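Local structure of disulfide bond protein A (Staphylococcus aureus, 3BCI) at residues K36-Y41 against S78-Q83; G19-P24 against R66-V71; I121-Y124 against K130-K133; Q83-A88 against I107-L112. The protein is a thioredoxin-fold thiol:disulfide oxidoreductase of the DsbA family that probably introduces disulfide bonds into proteins during oxidative folding. One frame throughout, in Å; residues are numbered along the deposited sequence.

Interaction 1: K36-Y41 against S78-Q83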
loop_
_atom_site.group_PDB
_atom_site.type_symbol
_atom_site.label_atom_id
_atom_site.label_comp_id
_atom_site.label_asym_id
_atom_site.label_seq_id
_atom_site.Cartn_x
_atom_site.Cartn_y
_atom_site.Cartn_z
ATOM N N LYS A 36 -4.600 -1.435 -14.392
ATOM C CA LYS A 36 -5.032 -0.358 -15.276
ATOM C C LYS A 36 -4.844 1.027 -14.677
ATOM O O LYS A 36 -4.472 1.960 -15.384
ATOM C CB LYS A 36 -6.503 -0.530 -15.653
ATOM C CG LYS A 36 -6.764 -1.632 -16.648
ATOM C CD LYS A 36 -8.249 -1.738 -16.935
ATOM C CE LYS A 36 -8.551 -2.937 -17.803
ATOM N NZ LYS A 36 -10.015 -3.105 -18.007
ATOM N N LEU A 37 -5.112 1.166 -13.381
ATOM C CA LEU A 37 -4.961 2.462 -12.724
ATOM C C LEU A 37 -3.502 2.898 -12.820
ATOM O O LEU A 37 -3.197 4.059 -13.085
ATOM C CB LEU A 37 -5.378 2.371 -11.253
ATOM C CG LEU A 37 -5.457 3.708 -10.512
ATOM C CD1 LEU A 37 -6.541 4.573 -11.160
ATOM C CD2 LEU A 37 -5.770 3.472 -9.034
ATOM N N ARG A 38 -2.605 1.946 -12.613
ATOM C CA ARG A 38 -1.173 2.200 -12.669
ATOM C C ARG A 38 -0.735 2.609 -14.076
ATOM O O ARG A 38 -0.021 3.590 -14.262
ATOM C CB ARG A 38 -0.423 0.941 -12.243
ATOM C CG ARG A 38 1.067 1.033 -12.369
ATOM C CD ARG A 38 1.727 -0.266 -11.950
ATOM N NE ARG A 38 3.173 -0.132 -11.995
ATOM C CZ ARG A 38 4.024 -1.048 -11.559
ATOM N NH1 ARG A 38 3.569 -2.181 -11.039
ATOM N NH2 ARG A 38 5.329 -0.821 -11.638
ATOM N N LYS A 39 -1.173 1.855 -15.070
ATOM C CA LYS A 39 -0.798 2.145 -16.445
ATOM C C LYS A 39 -1.354 3.455 -16.979
ATOM O O LYS A 39 -0.651 4.207 -17.642
ATOM C CB LYS A 39 -1.244 1.003 -17.360
ATOM C CG LYS A 39 -0.946 1.241 -18.834
ATOM C CD LYS A 39 -1.317 0.034 -19.680
ATOM C CE LYS A 39 -0.952 0.253 -21.139
ATOM N NZ LYS A 39 -1.157 -0.979 -21.949
ATOM N N ASN A 40 -2.611 3.743 -16.677
ATOM C CA ASN A 40 -3.237 4.945 -17.204
ATOM C C ASN A 40 -3.185 6.205 -16.359
ATOM O O ASN A 40 -3.436 7.295 -16.873
ATOM C CB ASN A 40 -4.693 4.635 -17.553
ATOM C CG ASN A 40 -4.817 3.471 -18.518
ATOM O OD1 ASN A 40 -4.228 3.485 -19.599
ATOM N ND2 ASN A 40 -5.580 2.456 -18.130
ATOM N N TYR A 41 -2.858 6.087 -15.077
ATOM C CA TYR A 41 -2.844 7.287 -14.251
ATOM C C TYR A 41 -1.707 7.465 -13.259
ATOM O O TYR A 41 -1.337 8.599 -12.956
ATOM C CB TYR A 41 -4.166 7.418 -13.481
ATOM C CG TYR A 41 -5.365 7.771 -14.327
ATOM C CD1 TYR A 41 -6.194 6.782 -14.848
ATOM C CD2 TYR A 41 -5.659 9.100 -14.621
ATOM C CE1 TYR A 41 -7.290 7.111 -15.648
ATOM C CE2 TYR A 41 -6.748 9.439 -15.417
ATOM C CZ TYR A 41 -7.557 8.441 -15.927
ATOM O OH TYR A 41 -8.633 8.784 -16.712
ATOM N N SER A 78 9.641 1.188 -7.397
ATOM C CA SER A 78 9.439 -0.246 -7.180
ATOM C C SER A 78 8.264 -0.506 -6.238
ATOM O O SER A 78 7.889 -1.652 -6.014
ATOM C CB SER A 78 10.690 -0.880 -6.552
ATOM O OG SER A 78 11.830 -0.720 -7.367
ATOM N N PHE A 79 7.692 0.557 -5.683
ATOM C CA PHE A 79 6.595 0.424 -4.728
ATOM C C PHE A 79 5.376 -0.358 -5.221
ATOM O O PHE A 79 4.901 -1.262 -4.528
ATOM C CB PHE A 79 6.154 1.807 -4.239
ATOM C CG PHE A 79 5.045 1.764 -3.219
ATOM C CD1 PHE A 79 5.242 1.159 -1.981
ATOM C CD2 PHE A 79 3.796 2.304 -3.509
ATOM C CE1 PHE A 79 4.204 1.088 -1.044
ATOM C CE2 PHE A 79 2.755 2.240 -2.585
ATOM C CZ PHE A 79 2.956 1.632 -1.351
ATOM N N LEU A 80 4.863 -0.022 -6.402
ATOM C CA LEU A 80 3.694 -0.721 -6.915
ATOM C C LEU A 80 3.946 -2.207 -7.167
ATOM O O LEU A 80 3.046 -3.029 -6.984
ATOM C CB LEU A 80 3.169 -0.029 -8.179
ATOM C CG LEU A 80 2.583 1.360 -7.876
ATOM C CD1 LEU A 80 2.042 1.986 -9.157
ATOM C CD2 LEU A 80 1.470 1.237 -6.837
ATOM N N ASP A 81 5.161 -2.564 -7.578
ATOM C CA ASP A 81 5.466 -3.972 -7.802
ATOM C C ASP A 81 5.492 -4.667 -6.451
ATOM O O ASP A 81 5.013 -5.791 -6.304
ATOM C CB ASP A 81 6.832 -4.160 -8.471
ATOM C CG ASP A 81 6.848 -3.703 -9.910
ATOM O OD1 ASP A 81 5.807 -3.803 -10.593
ATOM O OD2 ASP A 81 7.918 -3.257 -10.363
ATOM N N PHE A 82 6.074 -3.989 -5.466
ATOM C CA PHE A 82 6.166 -4.538 -4.120
ATOM C C PHE A 82 4.765 -4.819 -3.586
ATOM O O PHE A 82 4.489 -5.888 -3.045
ATOM C CB PHE A 82 6.862 -3.543 -3.189
ATOM C CG PHE A 82 7.053 -4.064 -1.793
ATOM C CD1 PHE A 82 8.011 -5.032 -1.530
ATOM C CD2 PHE A 82 6.235 -3.627 -0.755
ATOM C CE1 PHE A 82 8.150 -5.560 -0.255
ATOM C CE2 PHE A 82 6.364 -4.149 0.524
ATOM C CZ PHE A 82 7.324 -5.119 0.774
ATOM N N GLN A 83 3.887 -3.838 -3.747
ATOM C CA GLN A 83 2.520 -3.940 -3.277
ATOM C C GLN A 83 1.805 -5.107 -3.954
ATOM O O GLN A 83 1.188 -5.943 -3.291
ATOM C CB GLN A 83 1.811 -2.614 -3.555
ATOM C CG GLN A 83 0.493 -2.438 -2.865
ATOM C CD GLN A 83 0.089 -0.981 -2.784
ATOM O OE1 GLN A 83 -0.089 -0.316 -3.804
ATOM N NE2 GLN A 83 -0.049 -0.475 -1.562
#
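Asp81 OD1 is gripped by both terminal nitrogens of Arg38. The stronger bond runs from Arg38 NH1 to Asp81 OD1 at 2.8 Å, with an N-H...O angle of 157°; the one from Arg38 NH2 to Asp81 OD1, at 3.2 Å, is bent and weak. One oxygen thus takes both arms of this salt bridge. It lies almost in the guanidinium plane, yet the guanidinium approaches it from above the carboxylate, the two planes being 50° apart. Arg38 reaches this far because its chain is extended from CG to NE, with CG anti to the backbone N (chi1 175°). On the way it slides past Leu80, the two side chains running in opposite directions: CD1 of Leu80 meets Arg38 CG at 3.5 Å, while CB of Leu80 lies over one face of the guanidinium, toward its rim. Nonpolar carbons support the methylenes and one flat side of the charged group. Arg38 NE forms a second salt bridge, to Asp43, which should help fix the rotation of the guanidinium. This partly exposed interhelical salt bridge, backed by a leucine, joins helix 24-42 of the thioredoxin domain to helix 79-88 of the helical insertion characteristic of DsbA proteins.

Interaction 2: G19-P24 against R66-V71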
loop_
_atom_site.group_PDB
_atom_site.type_symbol
_atom_site.label_atom_id
_atom_site.label_comp_id
_atom_site.label_asym_id
_atom_site.label_seq_id
_atom_site.Cartn_x
_atom_site.Cartn_y
_atom_site.Cartn_z
ATOM N N GLY A 19 -6.651 0.320 3.291
ATOM C CA GLY A 19 -6.673 -1.126 3.377
ATOM C C GLY A 19 -5.671 -1.739 4.334
ATOM O O GLY A 19 -5.208 -1.100 5.278
ATOM N N ASP A 20 -5.340 -2.997 4.077
ATOM C CA ASP A 20 -4.397 -3.751 4.897
ATOM C C ASP A 20 -3.915 -4.894 4.012
ATOM O O ASP A 20 -4.716 -5.503 3.305
ATOM C CB ASP A 20 -5.116 -4.307 6.137
ATOM C CG ASP A 20 -4.164 -4.950 7.134
ATOM O OD1 ASP A 20 -3.263 -5.698 6.705
ATOM O OD2 ASP A 20 -4.323 -4.715 8.349
ATOM N N TYR A 21 -2.616 -5.185 4.041
ATOM C CA TYR A 21 -2.072 -6.257 3.219
ATOM C C TYR A 21 -2.647 -7.627 3.577
ATOM O O TYR A 21 -2.580 -8.556 2.776
ATOM C CB TYR A 21 -0.540 -6.296 3.335
ATOM C CG TYR A 21 0.154 -5.193 2.575
ATOM C CD1 TYR A 21 0.071 -5.128 1.187
ATOM C CD2 TYR A 21 0.876 -4.202 3.242
ATOM C CE1 TYR A 21 0.682 -4.103 0.478
ATOM C CE2 TYR A 21 1.493 -3.169 2.536
ATOM C CZ TYR A 21 1.388 -3.128 1.156
ATOM O OH TYR A 21 1.982 -2.112 0.445
ATOM N N LYS A 22 -3.217 -7.748 4.771
ATOM C CA LYS A 22 -3.793 -9.017 5.219
ATOM C C LYS A 22 -5.275 -9.128 4.890
ATOM O O LYS A 22 -5.897 -10.164 5.131
ATOM C CB LYS A 22 -3.625 -9.160 6.734
ATOM C CG LYS A 22 -2.180 -9.203 7.199
ATOM C CD LYS A 22 -2.062 -9.563 8.678
ATOM C CE LYS A 22 -2.402 -11.027 8.934
ATOM N NZ LYS A 22 -2.373 -11.340 10.394
ATOM N N CYS A 23 -5.820 -8.060 4.326
ATOM C CA CYS A 23 -7.226 -8.042 3.965
ATOM C C CYS A 23 -7.513 -8.668 2.606
ATOM O O CYS A 23 -7.003 -8.229 1.573
ATOM C CB CYS A 23 -7.747 -6.612 4.012
ATOM S SG CYS A 23 -9.426 -6.420 3.456
ATOM N N PRO A 24 -8.353 -9.711 2.600
ATOM C CA PRO A 24 -8.727 -10.425 1.375
ATOM C C PRO A 24 -9.337 -9.566 0.289
ATOM O O PRO A 24 -8.984 -9.704 -0.881
ATOM C CB PRO A 24 -9.693 -11.502 1.876
ATOM C CG PRO A 24 -9.230 -11.745 3.287
ATOM C CD PRO A 24 -8.978 -10.345 3.776
ATOM N N ARG A 66 5.272 -1.162 7.762
ATOM C CA ARG A 66 6.571 -0.496 7.877
ATOM C C ARG A 66 7.466 -0.819 6.672
ATOM O O ARG A 66 8.051 0.073 6.069
ATOM C CB ARG A 66 7.289 -0.936 9.157
ATOM C CG ARG A 66 6.628 -0.472 10.442
ATOM C CD ARG A 66 7.204 -1.217 11.636
ATOM N NE ARG A 66 6.499 -0.893 12.869
ATOM C CZ ARG A 66 6.433 -1.703 13.920
ATOM N NH1 ARG A 66 7.031 -2.886 13.887
ATOM N NH2 ARG A 66 5.769 -1.330 15.002
ATOM N N ALA A 67 7.576 -2.101 6.333
ATOM C CA ALA A 67 8.405 -2.512 5.204
ATOM C C ALA A 67 7.895 -1.845 3.935
ATOM O O ALA A 67 8.681 -1.377 3.108
ATOM C CB ALA A 67 8.377 -4.032 5.048
ATOM N N SER A 68 6.573 -1.803 3.792
ATOM C CA SER A 68 5.936 -1.189 2.633
ATOM C C SER A 68 6.316 0.287 2.531
ATOM O O SER A 68 6.684 0.772 1.456
ATOM C CB SER A 68 4.412 -1.331 2.744
ATOM O OG SER A 68 3.756 -0.765 1.622
ATOM N N HIS A 69 6.228 1.001 3.651
ATOM C CA HIS A 69 6.576 2.421 3.670
ATOM C C HIS A 69 8.068 2.646 3.430
ATOM O O HIS A 69 8.461 3.660 2.850
ATOM C CB HIS A 69 6.145 3.058 4.995
ATOM C CG HIS A 69 4.716 3.507 5.003
ATOM N ND1 HIS A 69 4.283 4.617 4.312
ATOM C CD2 HIS A 69 3.613 2.965 5.575
ATOM C CE1 HIS A 69 2.975 4.744 4.457
ATOM N NE2 HIS A 69 2.544 3.752 5.219
ATOM N N ALA A 70 8.898 1.706 3.871
ATOM C CA ALA A 70 10.338 1.828 3.657
ATOM C C ALA A 70 10.608 1.732 2.153
ATOM O O ALA A 70 11.378 2.517 1.598
ATOM C CB ALA A 70 11.089 0.718 4.413
ATOM N N VAL A 71 9.964 0.772 1.495
ATOM C CA VAL A 71 10.127 0.601 0.054
ATOM C C VAL A 71 9.685 1.861 -0.688
ATOM O O VAL A 71 10.376 2.338 -1.593
ATOM C CB VAL A 71 9.299 -0.603 -0.469
ATOM C CG1 VAL A 71 9.318 -0.638 -1.998
ATOM C CG2 VAL A 71 9.866 -1.901 0.090
#
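Tyr21 and Ser68 meet through their hydroxyls. Tyr21 OH and Ser68 OG lie 2.5 Å apart, a short hydrogen bond in which either oxygen could be the donor. Ser68 OG sits at the edge of the phenol ring and in its plane. It is brought there by a chi1 of -179°, which swings the hydroxyl away from the serine's own backbone N. Tyr21 OH has a further partner in Gln83 of helix 79-88, whose NE2 makes a hydrogen bond to it.

Van der Waals contact is slight and confined to the same rim of the ring: Ser68 CB approaches Tyr21 CE2 at 3.5 Å. Phe79 and Phe82 pack on Ser68, and Leu86 on Tyr21, so the hydroxyl bond lies among nonpolar side chains.

Bonds within the loop hold the root of the tyrosine. Asp20 OD1 accepts from Lys22 N at 2.8 Å in a nearly straight bond, an Asx turn, and a type I turn spans Asp20 to Cys23. Cys23, at the N-cap of the next helix, is one of the two cysteines, with Cys26, that form the redox-active disulfide. Chemically, one short bond between buried hydroxyls tethers the loop leading into the redox site to helix 61-74.

Interaction 3: I121-Y124 against K130-K133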
loop_
_atom_site.group_PDB
_atom_site.type_symbol
_atom_site.label_atom_id
_atom_site.label_comp_id
_atom_site.label_asym_id
_atom_site.label_seq_id
_atom_site.Cartn_x
_atom_site.Cartn_y
_atom_site.Cartn_z
ATOM N N ILE A 121 15.642 -2.559 4.442
ATOM C CA ILE A 121 15.521 -3.625 5.431
ATOM C C ILE A 121 15.834 -3.128 6.840
ATOM O O ILE A 121 15.132 -3.460 7.792
ATOM C CB ILE A 121 16.452 -4.808 5.051
ATOM C CG1 ILE A 121 15.951 -5.450 3.753
ATOM C CG2 ILE A 121 16.487 -5.845 6.148
ATOM C CD1 ILE A 121 16.798 -6.623 3.266
ATOM N N LYS A 122 16.877 -2.317 6.974
ATOM C CA LYS A 122 17.237 -1.796 8.286
ATOM C C LYS A 122 16.251 -0.723 8.764
ATOM O O LYS A 122 15.919 -0.654 9.946
ATOM C CB LYS A 122 18.661 -1.230 8.242
ATOM C CG LYS A 122 19.202 -0.742 9.587
ATOM C CD LYS A 122 18.895 0.723 9.826
ATOM C CE LYS A 122 19.600 1.231 11.073
ATOM N NZ LYS A 122 19.373 2.685 11.287
ATOM N N ASP A 123 15.764 0.102 7.843
ATOM C CA ASP A 123 14.844 1.169 8.216
ATOM C C ASP A 123 13.516 0.689 8.807
ATOM O O ASP A 123 13.092 1.187 9.846
ATOM C CB ASP A 123 14.584 2.084 7.011
ATOM C CG ASP A 123 13.938 3.412 7.407
ATOM O OD1 ASP A 123 12.724 3.442 7.700
ATOM O OD2 ASP A 123 14.658 4.432 7.434
ATOM N N TYR A 124 12.867 -0.283 8.171
ATOM C CA TYR A 124 11.582 -0.756 8.680
ATOM C C TYR A 124 11.682 -1.556 9.974
ATOM O O TYR A 124 10.676 -1.786 10.641
ATOM C CB TYR A 124 10.830 -1.556 7.598
ATOM C CG TYR A 124 11.017 -3.062 7.589
ATOM C CD1 TYR A 124 10.227 -3.889 8.388
ATOM C CD2 TYR A 124 11.948 -3.666 6.740
ATOM C CE1 TYR A 124 10.354 -5.283 8.337
ATOM C CE2 TYR A 124 12.086 -5.056 6.681
ATOM C CZ TYR A 124 11.287 -5.859 7.479
ATOM O OH TYR A 124 11.415 -7.232 7.416
ATOM N N LYS A 130 11.807 6.627 9.945
ATOM C CA LYS A 130 10.784 7.295 9.154
ATOM C C LYS A 130 9.686 6.331 8.694
ATOM O O LYS A 130 8.513 6.696 8.677
ATOM C CB LYS A 130 11.410 7.999 7.945
ATOM C CG LYS A 130 12.220 9.239 8.316
ATOM C CD LYS A 130 12.830 9.923 7.098
ATOM C CE LYS A 130 13.936 9.083 6.472
ATOM N NZ LYS A 130 14.569 9.779 5.318
ATOM N N SER A 131 10.049 5.102 8.332
ATOM C CA SER A 131 9.030 4.151 7.875
ATOM C C SER A 131 8.200 3.678 9.062
ATOM O O SER A 131 7.019 3.350 8.934
ATOM C CB SER A 131 9.675 2.953 7.159
ATOM O OG SER A 131 10.475 2.165 8.028
ATOM N N TRP A 132 8.830 3.658 10.229
ATOM C CA TRP A 132 8.159 3.243 11.449
ATOM C C TRP A 132 7.069 4.263 11.793
ATOM O O TRP A 132 5.930 3.904 12.099
ATOM C CB TRP A 132 9.188 3.157 12.579
ATOM C CG TRP A 132 8.679 2.537 13.822
ATOM C CD1 TRP A 132 7.795 3.077 14.713
ATOM C CD2 TRP A 132 9.043 1.257 14.340
ATOM N NE1 TRP A 132 7.593 2.210 15.760
ATOM C CE2 TRP A 132 8.351 1.087 15.558
ATOM C CE3 TRP A 132 9.900 0.238 13.897
ATOM C CZ2 TRP A 132 8.479 -0.068 16.337
ATOM C CZ3 TRP A 132 10.028 -0.906 14.670
ATOM C CH2 TRP A 132 9.325 -1.049 15.880
ATOM N N LYS A 133 7.424 5.540 11.724
ATOM C CA LYS A 133 6.478 6.602 12.026
ATOM C C LYS A 133 5.364 6.658 10.996
ATOM O O LYS A 133 4.202 6.867 11.340
ATOM C CB LYS A 133 7.206 7.939 12.095
ATOM C CG LYS A 133 8.101 8.036 13.313
ATOM C CD LYS A 133 8.830 9.358 13.395
ATOM C CE LYS A 133 9.544 9.463 14.733
ATOM N NZ LYS A 133 10.380 10.689 14.832
HETATM O O HOH W 1 14.392 6.769 8.640
#
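Two torsions bring Asp123 and Ser131 together. In Asp123, chi1 of -165° swings CG to the far side from the backbone N and carries the carboxylate toward the start of the next helix; in Ser131, chi1 of 65° tucks OG between the backbone N and the carbonyl carbon, so that hydroxyl and amide of the same residue can address one acceptor. Ser131 OG donates to Asp123 OD1 at 2.6 Å, meeting the anti lone pair of that oxygen, on the side away from OD2, while Ser131 N reaches Asp123 OD1 at 3.2 Å from almost straight beyond the C-O bond. The second oxygen works through a water, which donates to Asp123 OD2 at 2.6 Å and accepts from Lys130 N at 2.9 Å; Tyr74 OH also bonds to OD2. The carboxylate, set at the first turn of helix 130-144, bonded to one backbone N-H and reaching another through water, may be stabilised by the helix dipole, and Lys130 NZ, 5.8 Å from Asp123 OD2, may add to this.

Beside this polar cluster Ser131 OG comes within 3.2 Å of Tyr124 CA, where the two backbones approach closely. The phenol of Tyr124 leads elsewhere, to Asp104 of helix 100-108. The contact thus closes the short turn joining helix 114-125 to helix 130-144, with helix 61-74 packed against both through Ala70.

Interaction 4: Q83-A88 against I107-L112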
loop_
_atom_site.group_PDB
_atom_site.type_symbol
_atom_site.label_atom_id
_atom_site.label_comp_id
_atom_site.label_asym_id
_atom_site.label_seq_id
_atom_site.Cartn_x
_atom_site.Cartn_y
_atom_site.Cartn_z
ATOM N N GLN A 83 3.887 -3.838 -3.747
ATOM C CA GLN A 83 2.520 -3.940 -3.277
ATOM C C GLN A 83 1.805 -5.107 -3.954
ATOM O O GLN A 83 1.188 -5.943 -3.291
ATOM C CB GLN A 83 1.811 -2.614 -3.555
ATOM C CG GLN A 83 0.493 -2.438 -2.865
ATOM C CD GLN A 83 0.089 -0.981 -2.784
ATOM O OE1 GLN A 83 -0.089 -0.316 -3.804
ATOM N NE2 GLN A 83 -0.049 -0.475 -1.562
ATOM N N LYS A 84 1.907 -5.178 -5.274
ATOM C CA LYS A 84 1.265 -6.255 -6.019
ATOM C C LYS A 84 1.782 -7.616 -5.570
ATOM O O LYS A 84 1.004 -8.529 -5.286
ATOM C CB LYS A 84 1.517 -6.085 -7.520
ATOM C CG LYS A 84 0.976 -7.231 -8.374
ATOM C CD LYS A 84 1.079 -6.903 -9.855
ATOM C CE LYS A 84 2.527 -6.771 -10.295
ATOM N NZ LYS A 84 2.650 -5.975 -11.547
ATOM N N GLN A 85 3.104 -7.743 -5.507
ATOM C CA GLN A 85 3.738 -8.992 -5.108
ATOM C C GLN A 85 3.428 -9.387 -3.668
ATOM O O GLN A 85 3.334 -10.575 -3.356
ATOM C CB GLN A 85 5.253 -8.902 -5.322
ATOM C CG GLN A 85 5.663 -8.948 -6.795
ATOM C CD GLN A 85 7.149 -8.689 -7.011
ATOM O OE1 GLN A 85 7.998 -9.229 -6.299
ATOM N NE2 GLN A 85 7.468 -7.869 -8.011
ATOM N N LEU A 86 3.262 -8.404 -2.787
ATOM C CA LEU A 86 2.958 -8.718 -1.395
ATOM C C LEU A 86 1.513 -9.214 -1.262
ATOM O O LEU A 86 1.254 -10.204 -0.579
ATOM C CB LEU A 86 3.194 -7.499 -0.495
ATOM C CG LEU A 86 3.069 -7.749 1.018
ATOM C CD1 LEU A 86 3.976 -8.904 1.429
ATOM C CD2 LEU A 86 3.456 -6.490 1.786
ATOM N N PHE A 87 0.572 -8.533 -1.911
ATOM C CA PHE A 87 -0.821 -8.964 -1.858
ATOM C C PHE A 87 -0.941 -10.381 -2.423
ATOM O O PHE A 87 -1.726 -11.191 -1.926
ATOM C CB PHE A 87 -1.719 -8.017 -2.664
ATOM C CG PHE A 87 -2.272 -6.876 -1.868
ATOM C CD1 PHE A 87 -2.012 -5.563 -2.240
ATOM C CD2 PHE A 87 -3.075 -7.110 -0.756
ATOM C CE1 PHE A 87 -2.540 -4.498 -1.517
ATOM C CE2 PHE A 87 -3.611 -6.049 -0.023
ATOM C CZ PHE A 87 -3.344 -4.739 -0.405
ATOM N N ALA A 88 -0.150 -10.678 -3.451
ATOM C CA ALA A 88 -0.171 -11.996 -4.089
ATOM C C ALA A 88 0.255 -13.132 -3.158
ATOM O O ALA A 88 -0.105 -14.287 -3.377
ATOM C CB ALA A 88 0.719 -11.987 -5.334
ATOM N N ILE A 107 11.485 -7.865 -0.326
ATOM C CA ILE A 107 12.287 -6.689 -0.635
ATOM C C ILE A 107 13.413 -7.089 -1.593
ATOM O O ILE A 107 13.706 -6.380 -2.557
ATOM C CB ILE A 107 12.882 -6.068 0.653
ATOM C CG1 ILE A 107 11.745 -5.522 1.527
ATOM C CG2 ILE A 107 13.867 -4.950 0.297
ATOM C CD1 ILE A 107 12.166 -5.117 2.931
ATOM N N LYS A 108 14.035 -8.235 -1.341
ATOM C CA LYS A 108 15.118 -8.697 -2.201
ATOM C C LYS A 108 14.607 -9.076 -3.592
ATOM O O LYS A 108 15.352 -9.013 -4.571
ATOM C CB LYS A 108 15.841 -9.886 -1.553
ATOM C CG LYS A 108 16.566 -9.518 -0.261
ATOM C CD LYS A 108 17.295 -10.706 0.343
ATOM C CE LYS A 108 18.042 -10.302 1.604
ATOM N NZ LYS A 108 18.721 -11.470 2.232
ATOM N N GLN A 109 13.338 -9.464 -3.681
ATOM C CA GLN A 109 12.745 -9.829 -4.969
ATOM C C GLN A 109 12.624 -8.620 -5.889
ATOM O O GLN A 109 12.375 -8.769 -7.085
ATOM C CB GLN A 109 11.353 -10.443 -4.780
ATOM C CG GLN A 109 11.354 -11.869 -4.269
ATOM C CD GLN A 109 9.956 -12.380 -3.963
ATOM O OE1 GLN A 109 9.786 -13.506 -3.502
ATOM N NE2 GLN A 109 8.948 -11.551 -4.217
ATOM N N LEU A 110 12.780 -7.422 -5.333
ATOM C CA LEU A 110 12.695 -6.207 -6.142
ATOM C C LEU A 110 13.981 -6.011 -6.951
ATOM O O LEU A 110 14.005 -5.280 -7.944
ATOM C CB LEU A 110 12.456 -4.990 -5.247
ATOM C CG LEU A 110 11.157 -4.988 -4.434
ATOM C CD1 LEU A 110 11.087 -3.729 -3.582
ATOM C CD2 LEU A 110 9.963 -5.064 -5.372
ATOM N N HIS A 111 15.052 -6.662 -6.509
ATOM C CA HIS A 111 16.343 -6.586 -7.186
ATOM C C HIS A 111 16.892 -5.179 -7.327
ATOM O O HIS A 111 17.307 -4.765 -8.411
ATOM C CB HIS A 111 16.246 -7.244 -8.562
ATOM C CG HIS A 111 15.854 -8.686 -8.502
ATOM N ND1 HIS A 111 16.468 -9.583 -7.653
ATOM C CD2 HIS A 111 14.899 -9.383 -9.161
ATOM C CE1 HIS A 111 15.905 -10.769 -7.789
ATOM N NE2 HIS A 111 14.950 -10.676 -8.697
ATOM N N LEU A 112 16.888 -4.448 -6.219
ATOM C CA LEU A 112 17.410 -3.091 -6.194
ATOM C C LEU A 112 18.906 -3.266 -5.983
ATOM O O LEU A 112 19.378 -4.392 -5.800
ATOM C CB LEU A 112 16.825 -2.328 -5.005
ATOM C CG LEU A 112 15.304 -2.351 -4.838
ATOM C CD1 LEU A 112 14.942 -1.763 -3.480
ATOM C CD2 LEU A 112 14.640 -1.570 -5.960
HETATM O O HOH W 2 10.418 -7.649 -9.058
#
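Gln85 crosses to Gln109 by its side-chain amide, and the residues around it on helix 79-88 turn to other neighbours. At the head of the segment, Gln83 gives its OE1 to Tyr49. Lys84 follows, its side chain touching Arg38 and Asp30 of helix 24-42. Gln85 then points at the second segment, with CG anti to its own carbonyl carbon (chi1 -73°) and the chain extended beyond CG. Gln85 OE1 accepts a weak bond from Gln109 NE2, 3.3 Å long and bent to 134°. The two chains, both extended, meet at a slant with their amide planes 30° apart, and Gln109 CB lies 3.9 Å from Gln85 OE1. The other end of the same amide works through a water: Gln85 NE2 donates to it at 3.1 Å, and the water donates in turn to Gln109 O at 3.0 Å. Both polar atoms of the Gln85 amide are thereby tied to a single residue, one directly and one by solvent, which should orient the amide. Farther on, Leu86 packs on Leu98, and Phe87 meets Cys26 and Phe51.

Gln109 lies in a type I turn from Lys108 to His111, at the C-terminal part of helix 100-108, in which His111 takes positive phi. The glutamine pair therefore forms a partly exposed bridge between helix 79-88 and that turn, while Ile107, two residues earlier, packs inward on helix 114-125.

Overall arrangement
All four contacts lie in one thioredoxin-family domain with a helical insertion. Helix 79-88 is the common element: interactions 1 and 4 both use it, share Gln83 and have centres about 12 Å apart, and both touch interaction 2. Along the chain, interactions 1 and 2 alternate their segments, whereas interaction 4 closes before interaction 3 opens. Interaction 2 lies nearest the centre of the chain; the centre of interaction 3 is about 13 Å from that of interaction 2, and the two touch where Arg66 meets Trp132. Interactions 1 and 3 are farthest apart, about 22 Å between centres, without contact. Together they connect the loop of the redox-active disulfide and helix 24-42 to the insertion's helices.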